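Local coordinates for mortality factor 4-like protein 1 (Homo sapiens, PDB 2F5K), which is a chromatin-associated gene regulator whose chromo domain binds the tail of histone H3 methylated at a lysine, at residues Asp18-Leu30 / Ala40-Tyr54. Numbering follows the deposited sequence.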
ATOM      1  N   ASP A  18     -12.300   4.283  14.251  1.00 93.48           N
ATOM      2  CA  ASP A  18     -11.811   5.155  15.350  1.00 93.32           C
ATOM      3  C   ASP A  18     -11.421   6.522  14.805  1.00 92.30           C
ATOM      4  O   ASP A  18     -10.621   6.628  13.884  1.00 92.39           O
ATOM      5  CB  ASP A  18     -10.619   4.507  16.049  1.00 94.16           C
ATOM      6  CG  ASP A  18     -10.799   4.439  17.557  1.00 95.93           C
ATOM      7  OD1 ASP A  18      -9.876   3.934  18.243  1.00 97.54           O
ATOM      8  OD2 ASP A  18     -11.829   4.857  18.140  1.00 96.83           O
ATOM      9  N   PRO A  19     -11.983   7.567  15.400  1.00 91.22           N
ATOM     10  CA  PRO A  19     -11.780   8.951  14.954  1.00 89.99           C
ATOM     11  C   PRO A  19     -10.479   9.270  14.193  1.00 88.37           C
ATOM     12  O   PRO A  19      -9.378   8.889  14.594  1.00 88.33           O
ATOM     13  CB  PRO A  19     -11.872   9.730  16.261  1.00 90.25           C
ATOM     14  CG  PRO A  19     -12.923   8.950  17.043  1.00 90.98           C
ATOM     15  CD  PRO A  19     -12.855   7.502  16.587  1.00 91.17           C
ATOM     16  N   LYS A  20     -10.654   9.983  13.082  1.00 86.34           N
ATOM     17  CA  LYS A  20      -9.574  10.451  12.213  1.00 84.02           C
ATOM     18  C   LYS A  20      -8.544   9.402  11.816  1.00 81.77           C
ATOM     19  O   LYS A  20      -7.687   9.039  12.608  1.00 82.27           O
ATOM     20  CB  LYS A  20      -8.882  11.661  12.834  1.00 84.43           C
ATOM     21  CG  LYS A  20      -9.679  12.943  12.710  1.00 85.55           C
ATOM     22  CD  LYS A  20      -9.337  13.924  13.821  1.00 86.70           C
ATOM     23  CE  LYS A  20     -10.330  15.079  13.861  1.00 87.09           C
ATOM     24  NZ  LYS A  20     -10.731  15.396  15.256  1.00 87.20           N
ATOM     25  N   PRO A  21      -8.641   8.907  10.586  1.00 79.17           N
ATOM     26  CA  PRO A  21      -7.661   7.968  10.043  1.00 76.72           C
ATOM     27  C   PRO A  21      -6.516   8.676   9.314  1.00 73.71           C
ATOM     28  O   PRO A  21      -6.597   9.860   8.998  1.00 72.96           O
ATOM     29  CB  PRO A  21      -8.498   7.171   9.055  1.00 77.13           C
ATOM     30  CG  PRO A  21      -9.392   8.227   8.462  1.00 78.22           C
ATOM     31  CD  PRO A  21      -9.716   9.177   9.614  1.00 79.10           C
ATOM     32  N   LYS A  22      -5.462   7.915   9.054  1.00 70.59           N
ATOM     33  CA  LYS A  22      -4.240   8.402   8.439  1.00 67.57           C
ATOM     34  C   LYS A  22      -4.440   8.910   7.023  1.00 65.65           C
ATOM     35  O   LYS A  22      -3.847   9.907   6.626  1.00 65.23           O
ATOM     36  CB  LYS A  22      -3.215   7.270   8.401  1.00 67.28           C
ATOM     37  CG  LYS A  22      -2.146   7.317   9.462  1.00 66.94           C
ATOM     38  CD  LYS A  22      -0.825   6.777   8.935  1.00 66.68           C
ATOM     39  CE  LYS A  22       0.015   6.158  10.024  1.00 66.80           C
ATOM     40  NZ  LYS A  22       1.150   5.354   9.478  1.00 66.03           N
ATOM     41  N   PHE A  23      -5.283   8.231   6.259  1.00 63.38           N
ATOM     42  CA  PHE A  23      -5.402   8.552   4.840  1.00 61.61           C
ATOM     43  C   PHE A  23      -6.760   9.073   4.388  1.00 61.03           C
ATOM     44  O   PHE A  23      -7.748   8.948   5.105  1.00 61.26           O
ATOM     45  CB  PHE A  23      -4.964   7.350   4.024  1.00 60.82           C
ATOM     46  CG  PHE A  23      -3.604   6.852   4.402  1.00 58.66           C
ATOM     47  CD1 PHE A  23      -3.443   5.991   5.478  1.00 56.26           C
ATOM     48  CD2 PHE A  23      -2.478   7.280   3.710  1.00 56.67           C
ATOM     49  CE1 PHE A  23      -2.180   5.547   5.835  1.00 55.41           C
ATOM     50  CE2 PHE A  23      -1.215   6.830   4.051  1.00 54.68           C
ATOM     51  CZ  PHE A  23      -1.061   5.974   5.117  1.00 54.54           C
ATOM     52  N   GLN A  24      -6.783   9.669   3.205  1.00 60.07           N
ATOM     53  CA  GLN A  24      -7.993  10.261   2.648  1.00 59.91           C
ATOM     54  C   GLN A  24      -8.355   9.706   1.281  1.00 59.11           C
ATOM     55  O   GLN A  24      -7.506   9.199   0.559  1.00 58.42           O
ATOM     56  CB  GLN A  24      -7.819  11.768   2.502  1.00 60.50           C
ATOM     57  CG  GLN A  24      -7.607  12.490   3.790  1.00 62.36           C
ATOM     58  CD  GLN A  24      -7.369  13.948   3.561  1.00 64.89           C
ATOM     59  OE1 GLN A  24      -7.385  14.402   2.415  1.00 64.77           O
ATOM     60  NE2 GLN A  24      -7.145  14.701   4.646  1.00 67.05           N
ATOM     61  N   GLU A  25      -9.627   9.829   0.919  1.00 58.53           N
ATOM     62  CA  GLU A  25     -10.064   9.376  -0.388  1.00 57.95           C
ATOM     63  C   GLU A  25      -9.364  10.229  -1.415  1.00 56.58           C
ATOM     64  O   GLU A  25      -9.358  11.453  -1.313  1.00 56.56           O
ATOM     65  CB  GLU A  25     -11.575   9.503  -0.535  1.00 58.57           C
ATOM     66  CG  GLU A  25     -12.327   8.649   0.467  1.00 61.16           C
ATOM     67  CD  GLU A  25     -13.836   8.630   0.251  1.00 63.44           C
ATOM     68  OE1 GLU A  25     -14.347   9.390  -0.617  1.00 62.96           O
ATOM     69  OE2 GLU A  25     -14.501   7.835   0.965  1.00 64.50           O
ATOM     70  N   GLY A  26      -8.753   9.573  -2.386  1.00 54.99           N
ATOM     71  CA  GLY A  26      -8.027  10.276  -3.421  1.00 54.09           C
ATOM     72  C   GLY A  26      -6.526  10.273  -3.186  1.00 52.84           C
ATOM     73  O   GLY A  26      -5.762  10.355  -4.131  1.00 52.52           O
ATOM     74  N   GLU A  27      -6.107  10.132  -1.931  1.00 51.95           N
ATOM     75  CA  GLU A  27      -4.686  10.231  -1.599  1.00 50.94           C
ATOM     76  C   GLU A  27      -3.809   9.219  -2.310  1.00 49.83           C
ATOM     77  O   GLU A  27      -4.031   8.024  -2.211  1.00 50.29           O
ATOM     78  CB  GLU A  27      -4.448  10.136  -0.089  1.00 51.11           C
ATOM     79  CG  GLU A  27      -3.021  10.435   0.310  1.00 52.03           C
ATOM     80  CD  GLU A  27      -2.848  10.429   1.807  1.00 53.84           C
ATOM     81  OE1 GLU A  27      -3.849  10.275   2.512  1.00 56.14           O
ATOM     82  OE2 GLU A  27      -1.722  10.581   2.278  1.00 54.21           O
ATOM     83  N   ARG A  28      -2.814   9.711  -3.037  1.00 47.88           N
ATOM     84  CA  ARG A  28      -1.840   8.842  -3.624  1.00 46.80           C
ATOM     85  C   ARG A  28      -1.056   8.255  -2.442  1.00 45.22           C
ATOM     86  O   ARG A  28      -0.680   8.986  -1.526  1.00 44.68           O
ATOM     87  CB  ARG A  28      -0.932   9.633  -4.555  1.00 47.14           C
ATOM     88  CG  ARG A  28       0.261   8.885  -5.071  1.00 48.89           C
ATOM     89  CD  ARG A  28       1.064   9.729  -6.062  1.00 52.93           C
ATOM     90  NE  ARG A  28       1.906   8.965  -6.972  1.00 56.15           N
ATOM     91  CZ  ARG A  28       2.797   9.526  -7.787  1.00 59.08           C
ATOM     92  NH1 ARG A  28       2.931  10.845  -7.786  1.00 59.58           N
ATOM     93  NH2 ARG A  28       3.554   8.786  -8.606  1.00 60.26           N
ATOM     94  N   VAL A  29      -0.795   6.949  -2.481  1.00 43.36           N
ATOM     95  CA  VAL A  29      -0.200   6.249  -1.345  1.00 41.70           C
ATOM     96  C   VAL A  29       0.713   5.115  -1.747  1.00 39.69           C
ATOM     97  O   VAL A  29       0.842   4.750  -2.909  1.00 38.97           O
ATOM     98  CB  VAL A  29      -1.335   5.671  -0.416  1.00 42.47           C
ATOM     99  CG1 VAL A  29      -0.834   4.543   0.449  1.00 44.35           C
ATOM    100  CG2 VAL A  29      -2.013   6.771   0.434  1.00 41.58           C
ATOM    101  N   LEU A  30       1.381   4.549  -0.771  1.00 38.58           N
ATOM    102  CA  LEU A  30       2.189   3.391  -1.068  1.00 38.46           C
ATOM    103  C   LEU A  30       1.518   2.326  -0.289  1.00 38.57           C
ATOM    104  O   LEU A  30       1.208   2.511   0.881  1.00 39.88           O
ATOM    105  CB  LEU A  30       3.622   3.565  -0.618  1.00 37.89           C
ATOM    106  CG  LEU A  30       4.406   4.638  -1.378  1.00 37.10           C
ATOM    107  CD1 LEU A  30       5.763   4.839  -0.685  1.00 37.16           C
ATOM    108  CD2 LEU A  30       4.611   4.181  -2.786  1.00 34.42           C
ATOM    109  N   ALA A  40      -0.264   3.643  -5.178  1.00 45.94           N
ATOM    110  CA  ALA A  40      -1.664   3.322  -5.147  1.00 47.83           C
ATOM    111  C   ALA A  40      -2.473   4.504  -4.735  1.00 49.57           C
ATOM    112  O   ALA A  40      -1.916   5.492  -4.244  1.00 49.85           O
ATOM    113  CB  ALA A  40      -1.915   2.165  -4.191  1.00 47.48           C
ATOM    114  N   LYS A  41      -3.788   4.375  -4.920  1.00 51.53           N
ATOM    115  CA  LYS A  41      -4.776   5.390  -4.567  1.00 54.36           C
ATOM    116  C   LYS A  41      -5.748   4.869  -3.503  1.00 55.50           C
ATOM    117  O   LYS A  41      -6.148   3.703  -3.506  1.00 55.37           O
ATOM    118  CB  LYS A  41      -5.591   5.803  -5.807  1.00 54.90           C
ATOM    119  CG  LYS A  41      -5.312   7.191  -6.301  1.00 57.85           C
ATOM    120  CD  LYS A  41      -3.839   7.325  -6.749  1.00 61.99           C
ATOM    121  CE  LYS A  41      -3.597   8.636  -7.494  1.00 64.18           C
ATOM    122  NZ  LYS A  41      -2.227   8.687  -8.113  1.00 65.67           N
ATOM    123  N   CYS A  42      -6.134   5.756  -2.602  1.00 57.15           N
ATOM    124  CA  CYS A  42      -7.090   5.425  -1.575  1.00 59.24           C
ATOM    125  C   CYS A  42      -8.503   5.758  -2.078  1.00 60.15           C
ATOM    126  O   CYS A  42      -8.985   6.885  -1.930  1.00 59.80           O
ATOM    127  CB  CYS A  42      -6.765   6.217  -0.316  1.00 59.62           C
ATOM    128  SG  CYS A  42      -8.019   6.070   0.972  1.00 62.96           S
ATOM    129  N   VAL A  43      -9.153   4.783  -2.698  1.00 61.41           N
ATOM    130  CA  VAL A  43     -10.490   5.005  -3.252  1.00 62.79           C
ATOM    131  C   VAL A  43     -11.549   5.140  -2.165  1.00 63.68           C
ATOM    132  O   VAL A  43     -12.384   6.032  -2.223  1.00 63.83           O
ATOM    133  CB  VAL A  43     -10.900   3.893  -4.239  1.00 62.68           C
ATOM    134  CG1 VAL A  43     -12.283   4.172  -4.809  1.00 63.35           C
ATOM    135  CG2 VAL A  43      -9.896   3.776  -5.357  1.00 62.35           C
ATOM    136  N   LYS A  44     -11.502   4.266  -1.163  1.00 65.18           N
ATOM    137  CA  LYS A  44     -12.490   4.294  -0.079  1.00 66.64           C
ATOM    138  C   LYS A  44     -11.884   4.172   1.324  1.00 67.62           C
ATOM    139  O   LYS A  44     -10.837   3.553   1.521  1.00 67.36           O
ATOM    140  CB  LYS A  44     -13.540   3.189  -0.272  1.00 66.68           C
ATOM    141  CG  LYS A  44     -14.434   3.336  -1.504  1.00 66.53           C
ATOM    142  CD  LYS A  44     -15.574   2.305  -1.516  1.00 66.25           C
ATOM    143  CE  LYS A  44     -16.169   2.119  -2.924  1.00 65.24           C
ATOM    144  NZ  LYS A  44     -17.076   0.940  -3.000  1.00 64.16           N
ATOM    145  N   VAL A  45     -12.583   4.763   2.287  1.00 69.13           N
ATOM    146  CA  VAL A  45     -12.189   4.760   3.688  1.00 70.91           C
ATOM    147  C   VAL A  45     -13.390   4.328   4.502  1.00 72.78           C
ATOM    148  O   VAL A  45     -14.385   5.047   4.564  1.00 73.07           O
ATOM    149  CB  VAL A  45     -11.811   6.178   4.181  1.00 70.54           C
ATOM    150  CG1 VAL A  45     -11.388   6.146   5.636  1.00 70.18           C
ATOM    151  CG2 VAL A  45     -10.726   6.805   3.316  1.00 70.16           C
ATOM    152  N   ALA A  46     -13.317   3.162   5.127  1.00 74.99           N
ATOM    153  CA  ALA A  46     -14.426   2.700   5.959  1.00 77.05           C
ATOM    154  C   ALA A  46     -13.957   2.365   7.360  1.00 78.73           C
ATOM    155  O   ALA A  46     -12.902   1.766   7.551  1.00 78.73           O
ATOM    156  CB  ALA A  46     -15.104   1.506   5.337  1.00 77.04           C
ATOM    157  N   ILE A  47     -14.748   2.773   8.342  1.00 80.99           N
ATOM    158  CA  ILE A  47     -14.435   2.501   9.734  1.00 83.02           C
ATOM    159  C   ILE A  47     -15.299   1.347  10.226  1.00 84.31           C
ATOM    160  O   ILE A  47     -16.511   1.315   9.980  1.00 84.28           O
ATOM    161  CB  ILE A  47     -14.665   3.759  10.593  1.00 83.15           C
ATOM    162  CG1 ILE A  47     -13.785   4.903  10.099  1.00 83.65           C
ATOM    163  CG2 ILE A  47     -14.367   3.473  12.058  1.00 83.35           C
ATOM    164  CD1 ILE A  47     -13.979   6.190  10.882  1.00 84.34           C
ATOM    165  N   LYS A  48     -14.663   0.394  10.903  1.00 85.89           N
ATOM    166  CA  LYS A  48     -15.360  -0.760  11.450  1.00 87.41           C
ATOM    167  C   LYS A  48     -14.772  -1.189  12.786  1.00 88.39           C
ATOM    168  O   LYS A  48     -13.586  -1.499  12.887  1.00 88.50           O
ATOM    169  CB  LYS A  48     -15.313  -1.929  10.475  1.00 87.59           C
ATOM    170  CG  LYS A  48     -15.874  -3.227  11.031  1.00 88.21           C
ATOM    171  CD  LYS A  48     -15.606  -4.368  10.073  1.00 89.08           C
ATOM    172  CE  LYS A  48     -15.943  -5.713  10.686  1.00 89.78           C
ATOM    173  NZ  LYS A  48     -15.690  -6.807   9.710  1.00 90.35           N
ATOM    174  N   ASP A  49     -15.616  -1.192  13.809  1.00 89.49           N
ATOM    175  CA  ASP A  49     -15.231  -1.652  15.136  1.00 90.35           C
ATOM    176  C   ASP A  49     -13.945  -1.027  15.633  1.00 90.52           C
ATOM    177  O   ASP A  49     -13.108  -1.706  16.223  1.00 90.72           O
ATOM    178  CB  ASP A  49     -15.102  -3.176  15.148  1.00 90.71           C
ATOM    179  CG  ASP A  49     -16.343  -3.868  14.626  1.00 91.54           C
ATOM    180  OD1 ASP A  49     -17.446  -3.293  14.763  1.00 91.80           O
ATOM    181  OD2 ASP A  49     -16.310  -4.986  14.066  1.00 92.25           O
ATOM    182  N   LYS A  50     -13.788   0.269  15.390  1.00 90.66           N
ATOM    183  CA  LYS A  50     -12.619   1.000  15.871  1.00 90.53           C
ATOM    184  C   LYS A  50     -11.401   0.760  14.989  1.00 89.69           C
ATOM    185  O   LYS A  50     -10.354   1.378  15.175  1.00 89.78           O
ATOM    186  CB  LYS A  50     -12.320   0.638  17.330  1.00 91.09           C
ATOM    187  CG  LYS A  50     -13.443   0.984  18.310  1.00 92.75           C
ATOM    188  CD  LYS A  50     -13.003   0.749  19.756  1.00 95.46           C
ATOM    189  CE  LYS A  50     -14.111   1.057  20.751  1.00 96.60           C
ATOM    190  NZ  LYS A  50     -13.648   0.838  22.149  1.00 97.45           N
ATOM    191  N   GLN A  51     -11.547  -0.144  14.028  1.00 88.55           N
ATOM    192  CA  GLN A  51     -10.480  -0.441  13.085  1.00 87.22           C
ATOM    193  C   GLN A  51     -10.804   0.212  11.740  1.00 85.40           C
ATOM    194  O   GLN A  51     -11.856  -0.043  11.150  1.00 85.28           O
ATOM    195  CB  GLN A  51     -10.306  -1.956  12.924  1.00 87.97           C
ATOM    196  CG  GLN A  51      -9.654  -2.661  14.122  1.00 89.81           C
ATOM    197  CD  GLN A  51      -9.463  -4.161  13.903  1.00 91.76           C
ATOM    198  OE1 GLN A  51      -9.694  -4.677  12.800  1.00 92.62           O
ATOM    199  NE2 GLN A  51      -9.044  -4.862  14.954  1.00 92.10           N
ATOM    200  N   VAL A  52      -9.900   1.062  11.262  1.00 83.02           N
ATOM    201  CA  VAL A  52     -10.104   1.774  10.007  1.00 80.34           C
ATOM    202  C   VAL A  52      -9.547   0.975   8.839  1.00 78.13           C
ATOM    203  O   VAL A  52      -8.422   0.488   8.892  1.00 77.91           O
ATOM    204  CB  VAL A  52      -9.439   3.150  10.049  1.00 80.60           C
ATOM    205  CG1 VAL A  52      -9.853   3.976   8.849  1.00 81.02           C
ATOM    206  CG2 VAL A  52      -9.800   3.873  11.340  1.00 80.84           C
ATOM    207  N   LYS A  53     -10.346   0.831   7.786  1.00 75.41           N
ATOM    208  CA  LYS A  53      -9.941   0.060   6.621  1.00 72.51           C
ATOM    209  C   LYS A  53      -9.858   0.939   5.386  1.00 69.90           C
ATOM    210  O   LYS A  53     -10.405   2.034   5.347  1.00 69.45           O
ATOM    211  CB  LYS A  53     -10.931  -1.074   6.370  1.00 72.95           C
ATOM    212  CG  LYS A  53     -11.203  -1.957   7.587  1.00 74.04           C
ATOM    213  CD  LYS A  53     -11.746  -3.330   7.174  1.00 74.94           C
ATOM    214  CE  LYS A  53     -11.729  -4.331   8.323  1.00 75.15           C
ATOM    215  NZ  LYS A  53     -11.841  -5.731   7.822  1.00 75.53           N
ATOM    216  N   TYR A  54      -9.163   0.462   4.369  1.00 66.82           N
ATOM    217  CA  TYR A  54      -9.065   1.238   3.145  1.00 64.21           C
ATOM    218  C   TYR A  54      -9.268   0.386   1.924  1.00 62.47           C
ATOM    219  O   TYR A  54      -8.697  -0.698   1.800  1.00 62.76           O
ATOM    220  CB  TYR A  54      -7.709   1.923   3.032  1.00 63.74           C
ATOM    221  CG  TYR A  54      -7.455   2.940   4.103  1.00 62.51           C
ATOM    222  CD1 TYR A  54      -6.722   2.610   5.230  1.00 61.10           C
ATOM    223  CD2 TYR A  54      -7.953   4.226   3.993  1.00 61.50           C
ATOM    224  CE1 TYR A  54      -6.472   3.525   6.205  1.00 60.16           C
ATOM    225  CE2 TYR A  54      -7.713   5.156   4.966  1.00 60.77           C
ATOM    226  CZ  TYR A  54      -6.969   4.804   6.074  1.00 59.90           C
ATOM    227  OH  TYR A  54      -6.731   5.732   7.060  1.00 58.55           O
TER
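Phe-23 and Tyr-54 meet in a T-shaped stack where the N-terminal arm of the chromo domain, a small SH3-like beta barrel, runs along the hairpin formed by strands 40-48 and 51-54. The Phe-23 ring turns its edge to the Tyr-54 face, with planes at 90° and centroids 5.5 Å apart. With CG anti to the carbonyl carbon (chi1 -64°), the tyrosine ring extends to the arm, where its OH receives the Phe-23 N-H at 3.0 Å, nearly straight at 165°. Glu-71 OE1 also hydrogen-bonds this hydroxyl, which suits a tyrosine: its ring packs while its oxygen satisfies a backbone amide. A phenylalanine in its place would probably keep the stack but leave the Phe-23 amide and Glu-71 without this partner.

Pro-21, a compact apolar ring, presses CB against Val-52 CG1 at a tight 3.5 Å, and its CG reaches Val-45 CG1. Beyond it the contact opens to solvent, though Asp-18 still lies against the type I' turn 48-51, its CB 3.3 Å from Lys-50 O. No salt bridge forms, OD2 being 6.0 Å from Lys-50 NZ.

At the other end the arm makes a type II turn, 24-27, where Gly-26 adopts a positive phi that would jam a CB against the preceding carbonyl. Its N-H bonds to Cys-42 O, and Cys-42 N returns a bond to Glu-27 O; the small, buried cysteine fits closely against the turn. Antiparallel pairing then continues through Val-29 and Ala-40, apolar residues on the buried face. On the more exposed face the bent Lys-41 chain crosses Arg-28 obliquely, its NZ 3.9 Å from Arg-28 CB, while Glu-39 salt-bridges the guanidinium. Within the turn, Glu-27 OE1 accepts the Gln-24 N-H at 3.1 Å, met nearly end-on to its C-O bond.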